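PDB 5U1T: separin from Saccharomyces cerevisiae, which cleaves the MCD1/SCC1 subunit of cohesin as a caspase-like cysteine protease at the onset of anaphase, allowing chromosomes to segregate. Local coordinates for residues 1122-1136 and 1147-1159. Sequence-based numbering, arbitrary orientation.
Sequences QKDLMESNLNINVIT and LLSKLEPRRKRRT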
ATOM      1  N   GLN A1122      40.857  -4.299 -23.242  1.00 73.42           N
ATOM      2  CA  GLN A1122      41.724  -5.400 -23.580  1.00 70.11           C
ATOM      3  C   GLN A1122      42.461  -5.166 -24.902  1.00 76.97           C
ATOM      4  O   GLN A1122      43.643  -5.496 -25.021  1.00 78.94           O
ATOM      5  CB  GLN A1122      40.899  -6.669 -23.625  1.00 70.80           C
ATOM      6  CG  GLN A1122      41.580  -7.838 -24.240  1.00 81.55           C
ATOM      7  CD  GLN A1122      40.942  -9.116 -23.781  1.00 81.84           C
ATOM      8  OE1 GLN A1122      40.381  -9.163 -22.682  1.00 79.55           O
ATOM      9  NE2 GLN A1122      41.011 -10.163 -24.615  1.00 76.57           N
ATOM     10  N   LYS A1123      41.771  -4.590 -25.884  1.00 74.13           N
ATOM     11  CA  LYS A1123      42.405  -4.266 -27.156  1.00 69.92           C
ATOM     12  C   LYS A1123      43.504  -3.232 -26.935  1.00 72.44           C
ATOM     13  O   LYS A1123      44.602  -3.342 -27.485  1.00 76.08           O
ATOM     14  CB  LYS A1123      41.381  -3.760 -28.172  1.00 71.78           C
ATOM     15  CG  LYS A1123      42.002  -3.023 -29.353  1.00 71.27           C
ATOM     16  CD  LYS A1123      41.339  -3.377 -30.671  1.00 76.78           C
ATOM     17  CE  LYS A1123      41.605  -2.318 -31.732  1.00 85.90           C
ATOM     18  NZ  LYS A1123      40.928  -1.016 -31.392  1.00 93.61           N
ATOM     19  N   ASP A1124      43.212  -2.239 -26.104  1.00 76.83           N
ATOM     20  CA  ASP A1124      44.186  -1.201 -25.781  1.00 76.46           C
ATOM     21  C   ASP A1124      45.392  -1.745 -25.037  1.00 76.15           C
ATOM     22  O   ASP A1124      46.519  -1.398 -25.371  1.00 80.08           O
ATOM     23  CB  ASP A1124      43.541  -0.093 -24.959  1.00 75.29           C
ATOM     24  CG  ASP A1124      42.678   0.805 -25.791  1.00 80.36           C
ATOM     25  OD1 ASP A1124      42.872   0.813 -27.029  1.00 80.98           O
ATOM     26  OD2 ASP A1124      41.813   1.496 -25.214  1.00 83.97           O
ATOM     27  N   LEU A1125      45.158  -2.586 -24.026  1.00 76.65           N
ATOM     28  CA  LEU A1125      46.254  -3.188 -23.264  1.00 75.09           C
ATOM     29  C   LEU A1125      47.195  -3.963 -24.188  1.00 75.14           C
ATOM     30  O   LEU A1125      48.419  -3.834 -24.106  1.00 71.21           O
ATOM     31  CB  LEU A1125      45.718  -4.113 -22.163  1.00 67.02           C
ATOM     32  CG  LEU A1125      45.313  -3.457 -20.841  1.00 68.63           C
ATOM     33  CD1 LEU A1125      44.740  -4.486 -19.889  1.00 69.97           C
ATOM     34  CD2 LEU A1125      46.482  -2.747 -20.196  1.00 65.04           C
ATOM     35  N   MET A1126      46.605  -4.758 -25.072  1.00 74.12           N
ATOM     36  CA  MET A1126      47.358  -5.624 -25.958  1.00 73.53           C
ATOM     37  C   MET A1126      48.272  -4.764 -26.826  1.00 76.99           C
ATOM     38  O   MET A1126      49.452  -5.070 -27.018  1.00 76.35           O
ATOM     39  CB  MET A1126      46.397  -6.465 -26.806  1.00 73.81           C
ATOM     40  CG  MET A1126      47.049  -7.602 -27.588  1.00 83.84           C
ATOM     41  SD  MET A1126      47.730  -8.900 -26.527  1.00 88.24           S
ATOM     42  CE  MET A1126      46.340  -9.164 -25.460  1.00 85.14           C
ATOM     43  N   GLU A1127      47.724  -3.652 -27.299  1.00 77.20           N
ATOM     44  CA  GLU A1127      48.434  -2.791 -28.230  1.00 70.38           C
ATOM     45  C   GLU A1127      49.418  -1.839 -27.562  1.00 70.14           C
ATOM     46  O   GLU A1127      50.194  -1.176 -28.241  1.00 74.10           O
ATOM     47  CB  GLU A1127      47.431  -1.998 -29.053  1.00 74.48           C
ATOM     48  CG  GLU A1127      46.597  -2.869 -29.956  1.00 68.01           C
ATOM     49  CD  GLU A1127      45.554  -2.086 -30.728  1.00 85.93           C
ATOM     50  OE1 GLU A1127      45.633  -0.833 -30.772  1.00 93.31           O
ATOM     51  OE2 GLU A1127      44.641  -2.726 -31.292  1.00 87.59           O
ATOM     52  N   SER A1128      49.399  -1.786 -26.235  1.00 68.30           N
ATOM     53  CA  SER A1128      50.290  -0.898 -25.483  1.00 69.69           C
ATOM     54  C   SER A1128      51.753  -1.266 -25.655  1.00 73.53           C
ATOM     55  O   SER A1128      52.643  -0.501 -25.279  1.00 76.82           O
ATOM     56  CB  SER A1128      49.952  -0.942 -23.996  1.00 74.04           C
ATOM     57  OG  SER A1128      50.371  -2.183 -23.442  1.00 70.83           O
ATOM     58  N   ASN A1129      51.977  -2.460 -26.192  1.00 72.06           N
ATOM     59  CA  ASN A1129      53.300  -3.066 -26.328  1.00 78.38           C
ATOM     60  C   ASN A1129      54.127  -3.047 -25.046  1.00 77.23           C
ATOM     61  O   ASN A1129      55.356  -3.174 -25.088  1.00 79.12           O
ATOM     62  CB  ASN A1129      54.101  -2.396 -27.444  1.00 81.67           C
ATOM     63  CG  ASN A1129      55.108  -3.349 -28.068  1.00 85.12           C
ATOM     64  OD1 ASN A1129      54.858  -4.557 -28.150  1.00 87.24           O
ATOM     65  ND2 ASN A1129      56.254  -2.826 -28.484  1.00 87.13           N
ATOM     66  N   LEU A1130      53.452  -2.894 -23.911  1.00 73.02           N
ATOM     67  CA  LEU A1130      54.129  -2.928 -22.629  1.00 74.81           C
ATOM     68  C   LEU A1130      54.694  -4.309 -22.360  1.00 76.03           C
ATOM     69  O   LEU A1130      54.018  -5.327 -22.528  1.00 72.95           O
ATOM     70  CB  LEU A1130      53.185  -2.515 -21.510  1.00 75.21           C
ATOM     71  CG  LEU A1130      52.754  -1.052 -21.583  1.00 76.40           C
ATOM     72  CD1 LEU A1130      51.807  -0.710 -20.430  1.00 73.69           C
ATOM     73  CD2 LEU A1130      53.968  -0.129 -21.601  1.00 72.16           C
ATOM     74  N   ASN A1131      55.958  -4.325 -21.960  1.00 74.58           N
ATOM     75  CA  ASN A1131      56.645  -5.554 -21.590  1.00 76.11           C
ATOM     76  C   ASN A1131      56.259  -5.944 -20.159  1.00 70.46           C
ATOM     77  O   ASN A1131      57.059  -5.832 -19.227  1.00 69.33           O
ATOM     78  CB  ASN A1131      58.162  -5.373 -21.735  1.00 79.05           C
ATOM     79  CG  ASN A1131      58.947  -6.627 -21.385  1.00 77.73           C
ATOM     80  OD1 ASN A1131      58.520  -7.757 -21.671  1.00 73.35           O
ATOM     81  ND2 ASN A1131      60.110  -6.434 -20.757  1.00 73.36           N
ATOM     82  N   ILE A1132      55.010  -6.374 -19.996  1.00 73.45           N
ATOM     83  CA  ILE A1132      54.487  -6.796 -18.699  1.00 68.38           C
ATOM     84  C   ILE A1132      53.664  -8.054 -18.826  1.00 65.04           C
ATOM     85  O   ILE A1132      53.245  -8.427 -19.917  1.00 60.29           O
ATOM     86  CB  ILE A1132      53.595  -5.723 -18.047  1.00 69.25           C
ATOM     87  CG1 ILE A1132      52.547  -5.211 -19.042  1.00 72.06           C
ATOM     88  CG2 ILE A1132      54.434  -4.601 -17.490  1.00 66.86           C
ATOM     89  CD1 ILE A1132      51.527  -4.300 -18.416  1.00 66.04           C
ATOM     90  N   ASN A1133      53.451  -8.714 -17.697  1.00 61.98           N
ATOM     91  CA  ASN A1133      52.448  -9.759 -17.609  1.00 63.60           C
ATOM     92  C   ASN A1133      51.218  -9.210 -16.906  1.00 63.06           C
ATOM     93  O   ASN A1133      51.324  -8.413 -15.959  1.00 59.08           O
ATOM     94  CB  ASN A1133      52.960 -10.980 -16.856  1.00 62.21           C
ATOM     95  CG  ASN A1133      53.987 -11.760 -17.630  1.00 54.52           C
ATOM     96  OD1 ASN A1133      54.130 -11.602 -18.841  1.00 56.04           O
ATOM     97  ND2 ASN A1133      54.701 -12.629 -16.931  1.00 54.28           N
ATOM     98  N   VAL A1134      50.053  -9.614 -17.396  1.00 65.15           N
ATOM     99  CA  VAL A1134      48.807  -9.323 -16.717  1.00 59.07           C
ATOM    100  C   VAL A1134      48.118 -10.653 -16.490  1.00 52.73           C
ATOM    101  O   VAL A1134      47.701 -11.320 -17.423  1.00 56.11           O
ATOM    102  CB  VAL A1134      47.924  -8.371 -17.513  1.00 60.16           C
ATOM    103  CG1 VAL A1134      46.947  -7.697 -16.584  1.00 65.35           C
ATOM    104  CG2 VAL A1134      48.774  -7.322 -18.200  1.00 60.38           C
ATOM    105  N   ILE A1135      48.041 -11.053 -15.234  1.00 52.27           N
ATOM    106  CA  ILE A1135      47.612 -12.390 -14.893  1.00 55.11           C
ATOM    107  C   ILE A1135      46.378 -12.331 -13.996  1.00 56.98           C
ATOM    108  O   ILE A1135      46.427 -11.746 -12.908  1.00 54.34           O
ATOM    109  CB  ILE A1135      48.736 -13.150 -14.201  1.00 50.36           C
ATOM    110  CG1 ILE A1135      49.910 -13.290 -15.166  1.00 57.47           C
ATOM    111  CG2 ILE A1135      48.265 -14.495 -13.725  1.00 53.13           C
ATOM    112  CD1 ILE A1135      51.133 -13.977 -14.593  1.00 53.36           C
ATOM    113  N   THR A1136      45.271 -12.916 -14.457  1.00 56.82           N
ATOM    114  CA  THR A1136      44.065 -12.965 -13.635  1.00 58.99           C
ATOM    115  C   THR A1136      44.111 -14.220 -12.759  1.00 56.70           C
ATOM    116  O   THR A1136      44.710 -15.242 -13.131  1.00 59.76           O
ATOM    117  CB  THR A1136      42.770 -12.921 -14.491  1.00 58.66           C
ATOM    118  OG1 THR A1136      42.715 -14.063 -15.343  1.00 65.99           O
ATOM    119  CG2 THR A1136      42.768 -11.697 -15.385  1.00 61.26           C
ATOM    120  N   LEU A1147      41.567 -20.575 -11.685  1.00 57.47           N
ATOM    121  CA  LEU A1147      41.526 -20.080 -13.047  1.00 52.61           C
ATOM    122  C   LEU A1147      42.574 -19.015 -13.249  1.00 59.20           C
ATOM    123  O   LEU A1147      42.485 -17.939 -12.667  1.00 63.18           O
ATOM    124  CB  LEU A1147      40.154 -19.496 -13.377  1.00 58.63           C
ATOM    125  CG  LEU A1147      38.895 -20.354 -13.364  1.00 58.37           C
ATOM    126  CD1 LEU A1147      37.746 -19.495 -13.829  1.00 57.55           C
ATOM    127  CD2 LEU A1147      39.057 -21.574 -14.254  1.00 59.02           C
ATOM    128  N   LEU A1148      43.555 -19.308 -14.092  1.00 56.91           N
ATOM    129  CA  LEU A1148      44.584 -18.347 -14.433  1.00 55.00           C
ATOM    130  C   LEU A1148      44.443 -17.908 -15.891  1.00 57.58           C
ATOM    131  O   LEU A1148      44.129 -18.711 -16.757  1.00 55.26           O
ATOM    132  CB  LEU A1148      45.967 -18.956 -14.190  1.00 56.79           C
ATOM    133  CG  LEU A1148      46.184 -19.671 -12.857  1.00 56.57           C
ATOM    134  CD1 LEU A1148      47.615 -20.174 -12.758  1.00 53.67           C
ATOM    135  CD2 LEU A1148      45.863 -18.746 -11.696  1.00 54.08           C
ATOM    136  N   SER A1149      44.669 -16.631 -16.161  1.00 60.63           N
ATOM    137  CA  SER A1149      44.833 -16.173 -17.536  1.00 58.32           C
ATOM    138  C   SER A1149      45.995 -15.220 -17.563  1.00 55.25           C
ATOM    139  O   SER A1149      46.357 -14.653 -16.537  1.00 56.52           O
ATOM    140  CB  SER A1149      43.574 -15.487 -18.059  1.00 60.44           C
ATOM    141  OG  SER A1149      42.488 -16.387 -18.055  1.00 62.49           O
ATOM    142  N   LYS A1150      46.584 -15.042 -18.731  1.00 54.64           N
ATOM    143  CA  LYS A1150      47.752 -14.189 -18.841  1.00 56.09           C
ATOM    144  C   LYS A1150      47.659 -13.409 -20.122  1.00 55.59           C
ATOM    145  O   LYS A1150      47.174 -13.898 -21.137  1.00 51.68           O
ATOM    146  CB  LYS A1150      49.057 -14.989 -18.808  1.00 55.64           C
ATOM    147  CG  LYS A1150      50.300 -14.135 -18.599  1.00 53.76           C
ATOM    148  CD  LYS A1150      51.544 -14.780 -19.215  1.00 63.13           C
ATOM    149  CE  LYS A1150      51.831 -16.159 -18.633  1.00 57.25           C
ATOM    150  NZ  LYS A1150      52.696 -17.032 -19.494  1.00 61.63           N
ATOM    151  N   LEU A1151      48.131 -12.177 -20.056  1.00 59.12           N
ATOM    152  CA  LEU A1151      48.064 -11.266 -21.171  1.00 60.91           C
ATOM    153  C   LEU A1151      49.446 -10.656 -21.372  1.00 67.88           C
ATOM    154  O   LEU A1151      49.903  -9.868 -20.549  1.00 61.11           O
ATOM    155  CB  LEU A1151      47.016 -10.209 -20.890  1.00 65.87           C
ATOM    156  CG  LEU A1151      46.405  -9.468 -22.063  1.00 75.67           C
ATOM    157  CD1 LEU A1151      44.943  -9.148 -21.759  1.00 73.86           C
ATOM    158  CD2 LEU A1151      47.205  -8.203 -22.365  1.00 75.44           C
ATOM    159  N   GLU A1152      50.122 -11.059 -22.444  1.00 62.71           N
ATOM    160  CA  GLU A1152      51.463 -10.564 -22.736  1.00 66.05           C
ATOM    161  C   GLU A1152      51.410  -9.542 -23.867  1.00 65.81           C
ATOM    162  O   GLU A1152      51.503  -9.909 -25.033  1.00 62.08           O
ATOM    163  CB  GLU A1152      52.407 -11.719 -23.101  1.00 61.61           C
ATOM    164  CG  GLU A1152      52.692 -12.698 -21.968  1.00 57.99           C
ATOM    165  CD  GLU A1152      53.068 -14.098 -22.469  1.00 63.63           C
ATOM    166  OE1 GLU A1152      52.197 -14.804 -23.025  1.00 58.40           O
ATOM    167  OE2 GLU A1152      54.241 -14.502 -22.303  1.00 65.22           O
ATOM    168  N   PRO A1153      51.270  -8.252 -23.524  1.00 68.36           N
ATOM    169  CA  PRO A1153      51.132  -7.216 -24.554  1.00 70.46           C
ATOM    170  C   PRO A1153      52.289  -7.215 -25.548  1.00 71.70           C
ATOM    171  O   PRO A1153      52.057  -7.041 -26.739  1.00 68.62           O
ATOM    172  CB  PRO A1153      51.121  -5.909 -23.752  1.00 71.45           C
ATOM    173  CG  PRO A1153      50.863  -6.305 -22.339  1.00 71.75           C
ATOM    174  CD  PRO A1153      51.427  -7.675 -22.182  1.00 66.14           C
ATOM    175  N   ARG A1154      53.514  -7.409 -25.072  1.00 71.16           N
ATOM    176  CA  ARG A1154      54.675  -7.316 -25.957  1.00 73.72           C
ATOM    177  C   ARG A1154      54.729  -8.526 -26.903  1.00 75.40           C
ATOM    178  O   ARG A1154      55.090  -8.390 -28.066  1.00 77.59           O
ATOM    179  CB  ARG A1154      55.966  -7.187 -25.135  1.00 74.51           C
ATOM    180  CG  ARG A1154      57.251  -7.294 -25.925  1.00 78.03           C
ATOM    181  CD  ARG A1154      57.627  -5.985 -26.615  1.00 79.04           C
ATOM    182  NE  ARG A1154      57.565  -4.859 -25.684  1.00 77.96           N
ATOM    183  CZ  ARG A1154      58.620  -4.245 -25.160  1.00 78.47           C
ATOM    184  NH1 ARG A1154      58.439  -3.235 -24.317  1.00 79.36           N
ATOM    185  NH2 ARG A1154      59.850  -4.624 -25.480  1.00 83.62           N
ATOM    186  N   ARG A1155      54.330  -9.691 -26.399  1.00 72.43           N
ATOM    187  CA  ARG A1155      54.329 -10.931 -27.170  1.00 63.17           C
ATOM    188  C   ARG A1155      53.028 -11.106 -27.957  1.00 67.07           C
ATOM    189  O   ARG A1155      52.901 -12.027 -28.764  1.00 69.88           O
ATOM    190  CB  ARG A1155      54.549 -12.122 -26.231  1.00 64.63           C
ATOM    191  CG  ARG A1155      54.883 -13.464 -26.913  1.00 76.08           C
ATOM    192  CD  ARG A1155      56.117 -13.385 -27.843  1.00 85.32           C
ATOM    193  NE  ARG A1155      56.911 -14.625 -27.877  1.00 85.13           N
ATOM    194  CZ  ARG A1155      56.511 -15.770 -28.443  1.00 90.58           C
ATOM    195  NH1 ARG A1155      55.300 -15.843 -29.018  1.00 84.64           N
ATOM    196  NH2 ARG A1155      57.309 -16.856 -28.421  1.00 88.46           N
ATOM    197  N   LYS A1156      52.072 -10.210 -27.718  1.00 71.55           N
ATOM    198  CA  LYS A1156      50.730 -10.275 -28.312  1.00 71.96           C
ATOM    199  C   LYS A1156      50.057 -11.639 -28.097  1.00 69.92           C
ATOM    200  O   LYS A1156      49.417 -12.187 -28.997  1.00 68.02           O
ATOM    201  CB  LYS A1156      50.786  -9.954 -29.804  1.00 70.02           C
ATOM    202  CG  LYS A1156      51.494  -8.654 -30.129  1.00 74.61           C
ATOM    203  CD  LYS A1156      50.780  -7.422 -29.566  1.00 75.86           C
ATOM    204  CE  LYS A1156      51.656  -6.181 -29.759  1.00 76.63           C
ATOM    205  NZ  LYS A1156      51.125  -4.970 -29.096  1.00 74.19           N
ATOM    206  N   ARG A1157      50.179 -12.161 -26.884  1.00 68.44           N
ATOM    207  CA  ARG A1157      49.797 -13.530 -26.603  1.00 67.97           C
ATOM    208  C   ARG A1157      48.787 -13.594 -25.461  1.00 65.91           C
ATOM    209  O   ARG A1157      48.880 -12.847 -24.482  1.00 55.27           O
ATOM    210  CB  ARG A1157      51.050 -14.358 -26.276  1.00 60.83           C
ATOM    211  CG  ARG A1157      50.815 -15.842 -26.257  1.00 64.04           C
ATOM    212  CD  ARG A1157      52.093 -16.584 -26.509  1.00 66.80           C
ATOM    213  NE  ARG A1157      53.031 -16.339 -25.429  1.00 65.76           N
ATOM    214  CZ  ARG A1157      54.289 -16.762 -25.409  1.00 67.22           C
ATOM    215  NH1 ARG A1157      55.049 -16.475 -24.358  1.00 66.72           N
ATOM    216  NH2 ARG A1157      54.784 -17.473 -26.418  1.00 64.77           N
ATOM    217  N   ARG A1158      47.817 -14.481 -25.611  1.00 63.96           N
ATOM    218  CA  ARG A1158      46.765 -14.678 -24.647  1.00 61.64           C
ATOM    219  C   ARG A1158      46.659 -16.124 -24.296  1.00 61.07           C
ATOM    220  O   ARG A1158      46.386 -16.932 -25.143  1.00 60.25           O
ATOM    221  CB  ARG A1158      45.455 -14.318 -25.294  1.00 63.53           C
ATOM    222  CG  ARG A1158      44.748 -13.135 -24.697  1.00 74.27           C
ATOM    223  CD  ARG A1158      43.655 -12.683 -25.635  1.00 77.19           C
ATOM    224  NE  ARG A1158      43.713 -11.257 -25.880  1.00 82.53           N
ATOM    225  CZ  ARG A1158      43.823 -10.726 -27.079  1.00 81.80           C
ATOM    226  NH1 ARG A1158      43.866  -9.424 -27.221  1.00 85.67           N
ATOM    227  NH2 ARG A1158      43.885 -11.501 -28.134  1.00 79.85           N
ATOM    228  N   THR A1159      46.830 -16.459 -23.037  1.00 59.33           N
ATOM    229  CA  THR A1159      46.728 -17.857 -22.635  1.00 58.65           C
ATOM    230  C   THR A1159      45.982 -17.969 -21.323  1.00 56.71           C
ATOM    231  O   THR A1159      45.904 -17.019 -20.559  1.00 57.51           O
ATOM    232  CB  THR A1159      48.116 -18.525 -22.512  1.00 54.30           C
ATOM    233  OG1 THR A1159      48.858 -17.909 -21.458  1.00 56.67           O
ATOM    234  CG2 THR A1159      48.892 -18.356 -23.797  1.00 60.50           C
TER
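Thr1136 with Ser1149, a hydrogen-bonded pair, and Ile1135 with Lys1150, a non-hydrogen-bonded pair, join the strands of an antiparallel beta hairpin, part of a mixed sheet in which strand 1353-1362 runs parallel to 1132-1139 on its other edge. Thr1136 N donates to Ser1149 O at 2.9 Å. On the face with Ile1135, its CG1 lies alongside Lys1150 CG, and the lysine goes on to a cation-pi contact with Phe1244.

The tight part is on the other face, which packs against helix 1122-1127. Leu1151 carries it: its CD2 meets Met1126 CE at 3.4 Å, and its CB meets Val1134 CB. Met1126 reaches Leu1151 because its chain folds at chi2 (66°) and chi3 (49°). The same methyl lies over one face of the Arg1158 guanidinium, whose NH2 forms a salt bridge with Glu1063.

Pro1153, just after strand 1147-1152, packs against the loop that joins the helix to strand 1132-1136. Its CG touches Ile1132 CG1 at 3.9 Å, crossing it at about a right angle. Its CB faces Leu1125 O and Leu1130 O. Ser1128 OG accepts from Leu1130 N, which makes an ST turn; it also donates to Leu1125 O at 2.6 Å. An alanine here removes the hydroxyl, and the turn beside Pro1153 would probably be less firmly fixed, with Leu1130 N lacking this acceptor.

The solvent side is looser and polar. Lys1156 NZ donates to Met1126 O at 2.7 Å. Arg1154 folds back over the loop, with Asn1131 CB over one guanidinium face. Its NE donates to Asn1129 O at 2.8 Å, with that oxygen near the guanidinium plane and an N-H...O angle of 154°.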